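Local coordinates for protein putative acetyltransferase (Streptococcus mutans, PDB 3LD2) that probably transfers an acyl group from an acyl-coenzyme A to an acceptor substrate, as a GNAT-family acetyltransferase that binds coenzyme A, at residues 43-48 with 72-77; 84-89 with 124-129; 109-114 with 132-137. All blocks are in the same frame, centred on the assembly; numbering follows the deposited sequence.

Contact 1 (43-48 with 72-77)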
loop_
_atom_site.group_PDB
_atom_site.type_symbol
_atom_site.label_atom_id
_atom_site.label_comp_id
_atom_site.label_asym_id
_atom_site.label_seq_id
_atom_site.Cartn_x
_atom_site.Cartn_y
_atom_site.Cartn_z
ATOM N N SER A 43 -7.178 -16.130 9.172
ATOM C CA SER A 43 -8.485 -16.465 8.601
ATOM C C SER A 43 -9.073 -15.349 7.707
ATOM O O SER A 43 -10.068 -15.575 7.024
ATOM C CB SER A 43 -9.490 -16.911 9.684
ATOM O OG SER A 43 -9.829 -15.868 10.585
ATOM N N ASP A 44 -8.452 -14.168 7.724
ATOM C CA ASP A 44 -8.853 -13.049 6.863
ATOM C C ASP A 44 -8.271 -13.115 5.447
ATOM O O ASP A 44 -8.647 -12.321 4.585
ATOM C CB ASP A 44 -8.382 -11.716 7.456
ATOM C CG ASP A 44 -9.251 -11.222 8.572
ATOM O OD1 ASP A 44 -10.432 -11.636 8.650
ATOM O OD2 ASP A 44 -8.755 -10.391 9.360
ATOM N N ILE A 45 -7.341 -14.031 5.210
ATOM C CA ILE A 45 -6.555 -13.987 3.978
ATOM C C ILE A 45 -7.359 -14.200 2.687
ATOM O O ILE A 45 -7.026 -13.645 1.650
ATOM C CB ILE A 45 -5.356 -14.960 4.030
ATOM C CG1 ILE A 45 -4.301 -14.445 5.020
ATOM C CG2 ILE A 45 -4.766 -15.163 2.635
ATOM C CD1 ILE A 45 -3.156 -15.408 5.258
ATOM N N GLU A 46 -8.399 -15.023 2.753
ATOM C CA GLU A 46 -9.256 -15.275 1.598
ATOM C C GLU A 46 -9.809 -13.954 1.102
ATOM O O GLU A 46 -9.797 -13.655 -0.088
ATOM C CB GLU A 46 -10.442 -16.153 1.996
ATOM C CG GLU A 46 -10.659 -17.350 1.091
ATOM C CD GLU A 46 -9.580 -18.431 1.291
ATOM O OE1 GLU A 46 -8.376 -18.077 1.418
ATOM O OE2 GLU A 46 -9.940 -19.635 1.324
ATOM N N GLN A 47 -10.309 -13.178 2.047
ATOM C CA GLN A 47 -10.934 -11.909 1.756
ATOM C C GLN A 47 -9.972 -10.866 1.200
ATOM O O GLN A 47 -10.301 -10.178 0.241
ATOM C CB GLN A 47 -11.600 -11.377 3.014
ATOM C CG GLN A 47 -12.997 -11.894 3.213
ATOM C CD GLN A 47 -13.575 -11.384 4.508
ATOM O OE1 GLN A 47 -14.332 -10.398 4.529
ATOM N NE2 GLN A 47 -13.173 -12.022 5.619
ATOM N N VAL A 48 -8.811 -10.744 1.829
ATOM C CA VAL A 48 -7.741 -9.858 1.380
ATOM C C VAL A 48 -7.327 -10.172 -0.069
ATOM O O VAL A 48 -7.250 -9.279 -0.913
ATOM C CB VAL A 48 -6.524 -9.939 2.354
ATOM C CG1 VAL A 48 -5.301 -9.282 1.758
ATOM C CG2 VAL A 48 -6.886 -9.326 3.698
ATOM N N GLN A 72 0.848 -16.330 -2.043
ATOM C CA GLN A 72 1.695 -15.159 -2.073
ATOM C C GLN A 72 1.517 -14.406 -0.765
ATOM O O GLN A 72 2.487 -13.942 -0.179
ATOM C CB GLN A 72 1.400 -14.291 -3.307
ATOM C CG GLN A 72 1.899 -12.838 -3.252
ATOM C CD GLN A 72 0.757 -11.830 -3.165
ATOM O OE1 GLN A 72 -0.411 -12.215 -3.103
ATOM N NE2 GLN A 72 1.085 -10.541 -3.169
ATOM N N ILE A 73 0.286 -14.339 -0.274
ATOM C CA ILE A 73 0.003 -13.552 0.928
ATOM C C ILE A 73 0.566 -14.211 2.182
ATOM O O ILE A 73 1.039 -13.530 3.092
ATOM C CB ILE A 73 -1.506 -13.284 1.102
ATOM C CG1 ILE A 73 -2.025 -12.414 -0.050
ATOM C CG2 ILE A 73 -1.791 -12.615 2.441
ATOM C CD1 ILE A 73 -1.744 -10.947 0.110
ATOM N N ILE A 74 0.532 -15.538 2.216
ATOM C CA ILE A 74 1.091 -16.289 3.330
ATOM C C ILE A 74 2.611 -16.143 3.347
ATOM O O ILE A 74 3.214 -15.920 4.400
ATOM C CB ILE A 74 0.707 -17.779 3.242
ATOM C CG1 ILE A 74 -0.808 -17.954 3.395
ATOM C CG2 ILE A 74 1.452 -18.590 4.284
ATOM C CD1 ILE A 74 -1.312 -19.279 2.880
ATOM N N GLN A 75 3.222 -16.250 2.170
ATOM C CA GLN A 75 4.668 -16.073 2.018
ATOM C C GLN A 75 5.113 -14.800 2.702
ATOM O O GLN A 75 6.117 -14.767 3.438
ATOM C CB GLN A 75 5.020 -15.961 0.542
ATOM C CG GLN A 75 6.386 -16.492 0.181
ATOM C CD GLN A 75 6.346 -17.977 -0.164
ATOM O OE1 GLN A 75 5.282 -18.612 -0.113
ATOM N NE2 GLN A 75 7.503 -18.538 -0.524
ATOM N N LYS A 76 4.352 -13.745 2.437
ATOM C CA LYS A 76 4.632 -12.427 2.986
ATOM C C LYS A 76 4.421 -12.414 4.466
ATOM O O LYS A 76 5.258 -11.911 5.207
ATOM C CB LYS A 76 3.748 -11.362 2.328
ATOM C CG LYS A 76 4.184 -11.026 0.930
ATOM C CD LYS A 76 3.102 -10.325 0.161
ATOM C CE LYS A 76 3.232 -8.833 0.294
ATOM N NZ LYS A 76 2.857 -8.196 -1.016
ATOM N N PHE A 77 3.294 -12.966 4.893
ATOM C CA PHE A 77 2.979 -13.028 6.305
ATOM C C PHE A 77 4.110 -13.749 7.065
ATOM O O PHE A 77 4.510 -13.313 8.145
ATOM C CB PHE A 77 1.648 -13.743 6.494
ATOM C CG PHE A 77 1.059 -13.569 7.857
ATOM C CD1 PHE A 77 0.935 -12.306 8.415
ATOM C CD2 PHE A 77 0.630 -14.665 8.582
ATOM C CE1 PHE A 77 0.390 -12.133 9.670
ATOM C CE2 PHE A 77 0.078 -14.499 9.855
ATOM C CZ PHE A 77 -0.048 -13.231 10.396
#
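Ile45 and Ile73 mark the closest backbone approach, CA to CA 7.2 Å, between the N-terminal part of helix 45-55 and helix 70-77. Their side chains slide past each other in opposite directions. The CG2 methyl of Ile45 lies 3.9 Å from CG2 of Ile73, and both methyls are set anti to their own backbone N, which turns them into the gap between the helices. The other branch of Ile45 extends further (chi2 174°), bringing CD1 to within 3.9 Å of CG1 of Ile74; these two side chains cross at about a right angle. One turn along, Val48 adds a looser touch, CG1 to Ile73 CD1 at 4.3 Å. In GNAT topology these are the two helices between the first and second strands of the sheet, and they cover one of its faces: Ile73 rests on Phe83 of strand 82-88. Ile73 also packs on Val49 and Glu52 further along helix 45-55. On the flank of this aliphatic contact, Glu46 forms a salt bridge with Lys70 at the start of the other helix.

Contact 2 (84-89 with 124-129). With COA (coenzyme A), chain E.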
loop_
_atom_site.group_PDB
_atom_site.type_symbol
_atom_site.label_atom_id
_atom_site.label_comp_id
_atom_site.label_asym_id
_atom_site.label_seq_id
_atom_site.Cartn_x
_atom_site.Cartn_y
_atom_site.Cartn_z
ATOM N N LEU A 84 -2.309 -4.391 8.185
ATOM C CA LEU A 84 -3.440 -3.766 8.858
ATOM C C LEU A 84 -4.666 -3.956 7.978
ATOM O O LEU A 84 -4.597 -3.833 6.740
ATOM C CB LEU A 84 -3.185 -2.286 9.093
ATOM C CG LEU A 84 -1.956 -2.004 9.959
ATOM C CD1 LEU A 84 -1.708 -0.513 10.055
ATOM C CD2 LEU A 84 -2.128 -2.602 11.348
ATOM N N VAL A 85 -5.789 -4.256 8.609
ATOM C CA VAL A 85 -7.011 -4.486 7.868
ATOM C C VAL A 85 -8.154 -3.606 8.407
ATOM O O VAL A 85 -8.205 -3.274 9.592
ATOM C CB VAL A 85 -7.331 -5.993 7.878
ATOM C CG1 VAL A 85 -8.780 -6.248 8.167
ATOM C CG2 VAL A 85 -6.910 -6.638 6.569
ATOM N N ALA A 86 -9.038 -3.154 7.532
ATOM C CA ALA A 86 -10.189 -2.389 8.011
ATOM C C ALA A 86 -11.467 -3.163 7.745
ATOM O O ALA A 86 -11.637 -3.761 6.687
ATOM C CB ALA A 86 -10.230 -1.005 7.399
ATOM N N LYS A 87 -12.352 -3.194 8.728
ATOM C CA LYS A 87 -13.579 -3.972 8.594
ATOM C C LYS A 87 -14.782 -3.110 8.904
ATOM O O LYS A 87 -14.718 -2.185 9.737
ATOM C CB LYS A 87 -13.587 -5.192 9.527
ATOM C CG LYS A 87 -12.507 -6.241 9.285
ATOM C CD LYS A 87 -12.754 -7.464 10.181
ATOM C CE LYS A 87 -11.495 -8.286 10.429
ATOM N NZ LYS A 87 -11.736 -9.771 10.444
ATOM N N ILE A 88 -15.876 -3.427 8.226
ATOM C CA ILE A 88 -17.179 -2.832 8.498
ATOM C C ILE A 88 -18.174 -3.992 8.601
ATOM O O ILE A 88 -18.541 -4.577 7.586
ATOM C CB ILE A 88 -17.585 -1.845 7.383
ATOM C CG1 ILE A 88 -16.631 -0.661 7.358
ATOM C CG2 ILE A 88 -18.982 -1.308 7.618
ATOM C CD1 ILE A 88 -17.031 0.430 6.382
ATOM N N LYS A 89 -18.572 -4.332 9.828
ATOM C CA LYS A 89 -19.307 -5.571 10.128
ATOM C C LYS A 89 -18.454 -6.856 9.965
ATOM O O LYS A 89 -18.902 -7.850 9.388
ATOM C CB LYS A 89 -20.603 -5.667 9.310
ATOM C CG LYS A 89 -20.464 -6.435 8.000
ATOM C CD LYS A 89 -21.760 -6.488 7.227
ATOM C CE LYS A 89 -22.369 -5.099 7.095
ATOM N NZ LYS A 89 -23.738 -5.160 6.495
ATOM N N LYS A 124 -14.360 7.654 2.096
ATOM C CA LYS A 124 -15.003 7.696 3.401
ATOM C C LYS A 124 -14.038 7.787 4.570
ATOM O O LYS A 124 -14.451 7.625 5.711
ATOM C CB LYS A 124 -15.907 6.479 3.591
ATOM C CG LYS A 124 -16.939 6.300 2.483
ATOM C CD LYS A 124 -17.884 5.152 2.793
ATOM C CE LYS A 124 -18.633 4.715 1.527
ATOM N NZ LYS A 124 -19.658 3.639 1.769
ATOM N N GLY A 125 -12.756 8.039 4.299
ATOM C CA GLY A 125 -11.755 8.155 5.357
ATOM C C GLY A 125 -10.977 6.891 5.718
ATOM O O GLY A 125 -10.107 6.931 6.594
ATOM N N ILE A 126 -11.281 5.774 5.058
ATOM C CA ILE A 126 -10.640 4.494 5.374
ATOM C C ILE A 126 -9.138 4.480 5.067
ATOM O O ILE A 126 -8.323 4.017 5.891
ATOM C CB ILE A 126 -11.303 3.314 4.634
ATOM C CG1 ILE A 126 -12.705 3.047 5.192
ATOM C CG2 ILE A 126 -10.441 2.058 4.735
ATOM C CD1 ILE A 126 -13.587 2.222 4.250
ATOM N N GLY A 127 -8.775 4.970 3.882
ATOM C CA GLY A 127 -7.377 5.069 3.512
ATOM C C GLY A 127 -6.612 5.900 4.526
ATOM O O GLY A 127 -5.573 5.502 5.040
ATOM N N ARG A 128 -7.147 7.066 4.830
ATOM C CA ARG A 128 -6.516 7.956 5.776
ATOM C C ARG A 128 -6.236 7.248 7.115
ATOM O O ARG A 128 -5.144 7.369 7.673
ATOM C CB ARG A 128 -7.405 9.186 5.968
ATOM C CG ARG A 128 -6.810 10.260 6.824
ATOM C CD ARG A 128 -7.580 11.572 6.750
ATOM N NE ARG A 128 -7.194 12.366 7.910
ATOM C CZ ARG A 128 -7.236 13.696 8.013
ATOM N NH1 ARG A 128 -7.664 14.451 6.995
ATOM N NH2 ARG A 128 -6.834 14.269 9.155
ATOM N N ALA A 129 -7.223 6.500 7.605
ATOM C CA ALA A 129 -7.158 5.890 8.919
ATOM C C ALA A 129 -6.141 4.747 8.927
ATOM O O ALA A 129 -5.424 4.530 9.912
ATOM C CB ALA A 129 -8.553 5.387 9.341
HETATM N N1A COA E . -10.363 12.106 -6.382
HETATM C C2A COA E . -9.797 13.305 -5.720
HETATM N N3A COA E . -9.135 13.155 -4.378
HETATM C C4A COA E . -9.045 11.841 -3.760
HETATM C C5A COA E . -9.592 10.653 -4.432
HETATM C C6A COA E . -10.269 10.783 -5.760
HETATM N N6A COA E . -10.798 9.577 -6.375
HETATM N N7A COA E . -9.372 9.454 -3.608
HETATM C C8A COA E . -8.671 9.911 -2.432
HETATM N N9A COA E . -8.392 11.364 -2.574
HETATM C C1B COA E . -8.051 12.011 -1.416
HETATM C C2B COA E . -8.681 13.269 -0.849
HETATM O O2B COA E . -8.981 14.425 -1.570
HETATM C C3B COA E . -8.740 13.123 0.609
HETATM O O3B COA E . -9.404 14.014 1.449
HETATM P P3B COA E . -11.080 14.055 1.348
HETATM O O7A COA E . -11.567 14.752 2.762
HETATM O O8A COA E . -11.603 14.985 0.075
HETATM O O9A COA E . -11.651 12.733 1.159
HETATM C C4B COA E . -8.188 11.749 0.931
HETATM O O4B COA E . -7.821 11.070 -0.324
HETATM C C5B COA E . -8.246 10.919 2.166
HETATM O O5B COA E . -9.303 10.144 1.628
HETATM P P1A COA E . -9.643 8.571 1.963
HETATM O O1A COA E . -11.286 8.397 2.017
HETATM O O2A COA E . -9.020 8.239 3.237
HETATM O O3A COA E . -9.037 7.612 0.783
HETATM P P2A COA E . -9.637 6.140 0.388
HETATM O O4A COA E . -10.890 6.329 -0.667
HETATM O O5A COA E . -10.082 5.397 1.560
HETATM O O6A COA E . -8.464 5.315 -0.415
HETATM C CBP COA E . -6.814 4.939 -1.990
HETATM C CCP COA E . -7.486 6.022 -1.131
HETATM C CDP COA E . -6.212 3.886 -1.021
HETATM C CEP COA E . -5.739 5.555 -2.925
HETATM C CAP COA E . -7.916 4.233 -2.828
HETATM O OAP COA E . -8.352 4.994 -3.921
HETATM C C9P COA E . -7.357 2.942 -3.408
HETATM O O9P COA E . -7.796 1.915 -3.004
HETATM N N8P COA E . -6.918 2.939 -4.794
HETATM C C7P COA E . -6.981 1.634 -5.418
HETATM C C6P COA E . -5.601 1.171 -5.898
HETATM C C5P COA E . -4.485 1.762 -5.031
HETATM O O5P COA E . -4.284 1.306 -3.958
HETATM N N4P COA E . -3.607 2.797 -5.541
HETATM C C3P COA E . -2.225 2.941 -5.042
HETATM C C2P COA E . -1.986 2.424 -3.619
HETATM S S1P COA E . -0.743 1.087 -3.704
#
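Ile126 packs on Ala86 and Ile88 from the turn that grips the coenzyme A diphosphate, the R/Q-x-x-G-x-G/A loop of the GNAT fold, here at the start of helix 126-138. The apolar part is small. Ile126 CG2, anti to its backbone N, meets the Ala86 methyl CB at 4.1 Å, and its other branch brings CD1 to 4.4 Å from Ile88 CD1. Both strand residues point toward the helix, with CA atoms of Ala86 and Ile126 7.4 Å apart.

The polar part belongs to the opposite flank of the turn, where backbone N-H groups bind phosphate oxygens. Gly125, the N-cap residue, adopts a positive phi (93°) and gives its N to O1A of coenzyme A at 2.7 Å. Gly127 N donates to O5A of the second phosphate at 2.7 Å, its lack of a side chain letting the diphosphate lie close to the backbone. Arg123 N of the same loop, Val117 N at the end of strand 110-117 and Lys162 NZ also bond the cofactor. The helix N-terminus would probably help to balance the diphosphate charge. Arg128 N reaches O2A at 2.7 Å, and its CB lies 3.3 Å from that same oxygen.

Contact 3 (109-114 with 132-137)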
loop_
_atom_site.group_PDB
_atom_site.type_symbol
_atom_site.label_atom_id
_atom_site.label_comp_id
_atom_site.label_asym_id
_atom_site.label_seq_id
_atom_site.Cartn_x
_atom_site.Cartn_y
_atom_site.Cartn_z
ATOM N N HIS A 109 16.601 1.584 7.624
ATOM C CA HIS A 109 15.820 2.637 8.258
ATOM C C HIS A 109 14.661 3.164 7.373
ATOM O O HIS A 109 14.014 4.146 7.715
ATOM C CB HIS A 109 16.754 3.780 8.665
ATOM C CG HIS A 109 17.410 4.445 7.502
ATOM N ND1 HIS A 109 18.314 3.796 6.690
ATOM C CD2 HIS A 109 17.260 5.686 6.983
ATOM C CE1 HIS A 109 18.714 4.616 5.738
ATOM N NE2 HIS A 109 18.087 5.770 5.892
ATOM N N ILE A 110 14.412 2.506 6.247
ATOM C CA ILE A 110 13.360 2.918 5.321
ATOM C C ILE A 110 12.230 1.890 5.260
ATOM O O ILE A 110 12.442 0.758 4.847
ATOM C CB ILE A 110 13.917 3.122 3.883
ATOM C CG1 ILE A 110 15.143 4.046 3.910
ATOM C CG2 ILE A 110 12.830 3.670 2.965
ATOM C CD1 ILE A 110 15.816 4.229 2.565
ATOM N N VAL A 111 11.028 2.279 5.659
ATOM C CA VAL A 111 9.875 1.382 5.518
ATOM C C VAL A 111 9.080 1.661 4.217
ATOM O O VAL A 111 9.044 2.801 3.732
ATOM C CB VAL A 111 8.983 1.378 6.797
ATOM C CG1 VAL A 111 8.277 2.709 6.994
ATOM C CG2 VAL A 111 7.990 0.237 6.760
ATOM N N THR A 112 8.502 0.620 3.622
ATOM C CA THR A 112 7.551 0.795 2.499
ATOM C C THR A 112 6.163 0.122 2.776
ATOM O O THR A 112 6.020 -0.631 3.745
ATOM C CB THR A 112 8.178 0.334 1.137
ATOM O OG1 THR A 112 7.357 0.752 0.023
ATOM C CG2 THR A 112 8.362 -1.161 1.101
ATOM N N PHE A 113 5.148 0.406 1.949
ATOM C CA PHE A 113 3.798 -0.151 2.158
ATOM C C PHE A 113 2.918 -0.107 0.926
ATOM O O PHE A 113 3.107 0.725 0.053
ATOM C CB PHE A 113 3.064 0.571 3.297
ATOM C CG PHE A 113 2.665 1.977 2.961
ATOM C CD1 PHE A 113 1.395 2.256 2.476
ATOM C CD2 PHE A 113 3.562 3.021 3.114
ATOM C CE1 PHE A 113 1.018 3.559 2.157
ATOM C CE2 PHE A 113 3.208 4.324 2.798
ATOM C CZ PHE A 113 1.930 4.596 2.317
ATOM N N GLY A 114 1.953 -1.017 0.858
ATOM C CA GLY A 114 0.891 -0.954 -0.134
ATOM C C GLY A 114 -0.427 -0.721 0.593
ATOM O O GLY A 114 -0.502 -0.891 1.813
ATOM N N GLN A 132 -2.727 6.286 8.898
ATOM C CA GLN A 132 -2.460 6.926 10.171
ATOM C C GLN A 132 -2.004 5.939 11.244
ATOM O O GLN A 132 -1.108 6.240 12.031
ATOM C CB GLN A 132 -3.687 7.665 10.651
ATOM C CG GLN A 132 -3.401 9.077 11.006
ATOM C CD GLN A 132 -2.952 9.893 9.796
ATOM O OE1 GLN A 132 -3.595 9.857 8.742
ATOM N NE2 GLN A 132 -1.849 10.637 9.945
ATOM N N ILE A 133 -2.609 4.760 11.313
ATOM C CA ILE A 133 -2.107 3.885 12.342
ATOM C C ILE A 133 -0.775 3.303 11.894
ATOM O O ILE A 133 0.158 3.206 12.695
ATOM C CB ILE A 133 -3.157 2.886 12.983
ATOM C CG1 ILE A 133 -3.125 1.524 12.335
ATOM C CG2 ILE A 133 -4.581 3.487 13.013
ATOM C CD1 ILE A 133 -4.144 1.447 11.233
ATOM N N PHE A 134 -0.654 2.988 10.610
ATOM C CA PHE A 134 0.644 2.584 10.065
ATOM C C PHE A 134 1.745 3.550 10.517
ATOM O O PHE A 134 2.751 3.134 11.082
ATOM C CB PHE A 134 0.602 2.510 8.534
ATOM C CG PHE A 134 1.963 2.623 7.870
ATOM C CD1 PHE A 134 2.863 1.554 7.888
ATOM C CD2 PHE A 134 2.332 3.790 7.208
ATOM C CE1 PHE A 134 4.125 1.648 7.276
ATOM C CE2 PHE A 134 3.588 3.897 6.579
ATOM C CZ PHE A 134 4.488 2.821 6.613
ATOM N N LEU A 135 1.553 4.838 10.267
ATOM C CA LEU A 135 2.576 5.814 10.576
ATOM C C LEU A 135 2.970 5.737 12.036
ATOM O O LEU A 135 4.158 5.846 12.359
ATOM C CB LEU A 135 2.136 7.230 10.210
ATOM C CG LEU A 135 2.151 7.581 8.721
ATOM C CD1 LEU A 135 1.478 8.920 8.489
ATOM C CD2 LEU A 135 3.585 7.605 8.147
ATOM N N ASN A 136 1.991 5.531 12.916
ATOM C CA ASN A 136 2.299 5.415 14.339
ATOM C C ASN A 136 2.949 4.103 14.770
ATOM O O ASN A 136 3.594 4.059 15.805
ATOM C CB ASN A 136 1.095 5.749 15.213
ATOM C CG ASN A 136 0.797 7.246 15.226
ATOM O OD1 ASN A 136 1.313 7.986 16.073
ATOM N ND2 ASN A 136 -0.003 7.707 14.255
ATOM N N GLU A 137 2.774 3.043 13.982
ATOM C CA GLU A 137 3.530 1.809 14.169
ATOM C C GLU A 137 5.022 2.015 13.931
ATOM O O GLU A 137 5.845 1.637 14.754
ATOM C CB GLU A 137 3.046 0.731 13.209
ATOM C CG GLU A 137 1.731 0.124 13.597
ATOM C CD GLU A 137 1.721 -0.322 15.051
ATOM O OE1 GLU A 137 0.629 -0.308 15.670
ATOM O OE2 GLU A 137 2.810 -0.668 15.578
#
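Phe113 and Phe134 meet ring against ring between strand 110-117 and helix 126-138, their centroids 4.7 Å apart and their planes inclined at 44°, an oblique pairing. The two side chains run at about a right angle to one another. Phe113 CG sits above one face of the Phe134 ring, displaced toward the rim, while Phe113 CD2 lies 3.6 Å from both CE2 and CZ of Phe134. Phe134 has CG anti to the backbone N (chi1 158°), and in this setting the ring reaches from the helix toward the sheet. Its far end, CZ, lies 3.8 Å from CG1 of Val111, which comes from the opposite direction, and Val111 CG2 stands 4.1 Å from CE1. The ring is thus received by two residues two positions apart on the strand, whose side chains share one face of the sheet; Thr112 between them turns away and hydrogen-bonds through OG1 to Leu146 O. Tyr98, on the neighbouring strand 92-100, meets Phe134 edge-to-face and also touches Val111 and Phe113.

The pairing belongs to the beta-alpha-beta unit 110-117, 126-138, 144-150. The side chain of Phe113 is about 7 Å from the bound coenzyme A and lies next to that of Ile115, which binds it. Since the meeting surfaces are hydrocarbon and aromatic, helix and strand cohere here through buried van der Waals and ring contacts.

The three contacts follow the GNAT fold from one side of its sheet to the other. Contact 1 closes before the others open; contacts 2 and 3 interleave along the chain and share helix 126-138, their centres 16 Å apart. The sheet separates the two layers, and strand 82-88 is touched from both faces: Val85 meets Val48 of contact 1, while Ala86 of contact 2 faces the opposite side. Contacts 1 and 2, with centres 18 Å apart, are also tied by the salt bridge from Asp44 OD1 to Lys87 NZ, 2.9 Å. Contacts 1 and 3, centres 19 Å apart, do not touch. Leu84 joins contacts 2 and 3 by packing on Ile133 and Phe134. Helix 126-138 is therefore seated on the sheet at its cofactor-binding start and again in its second half.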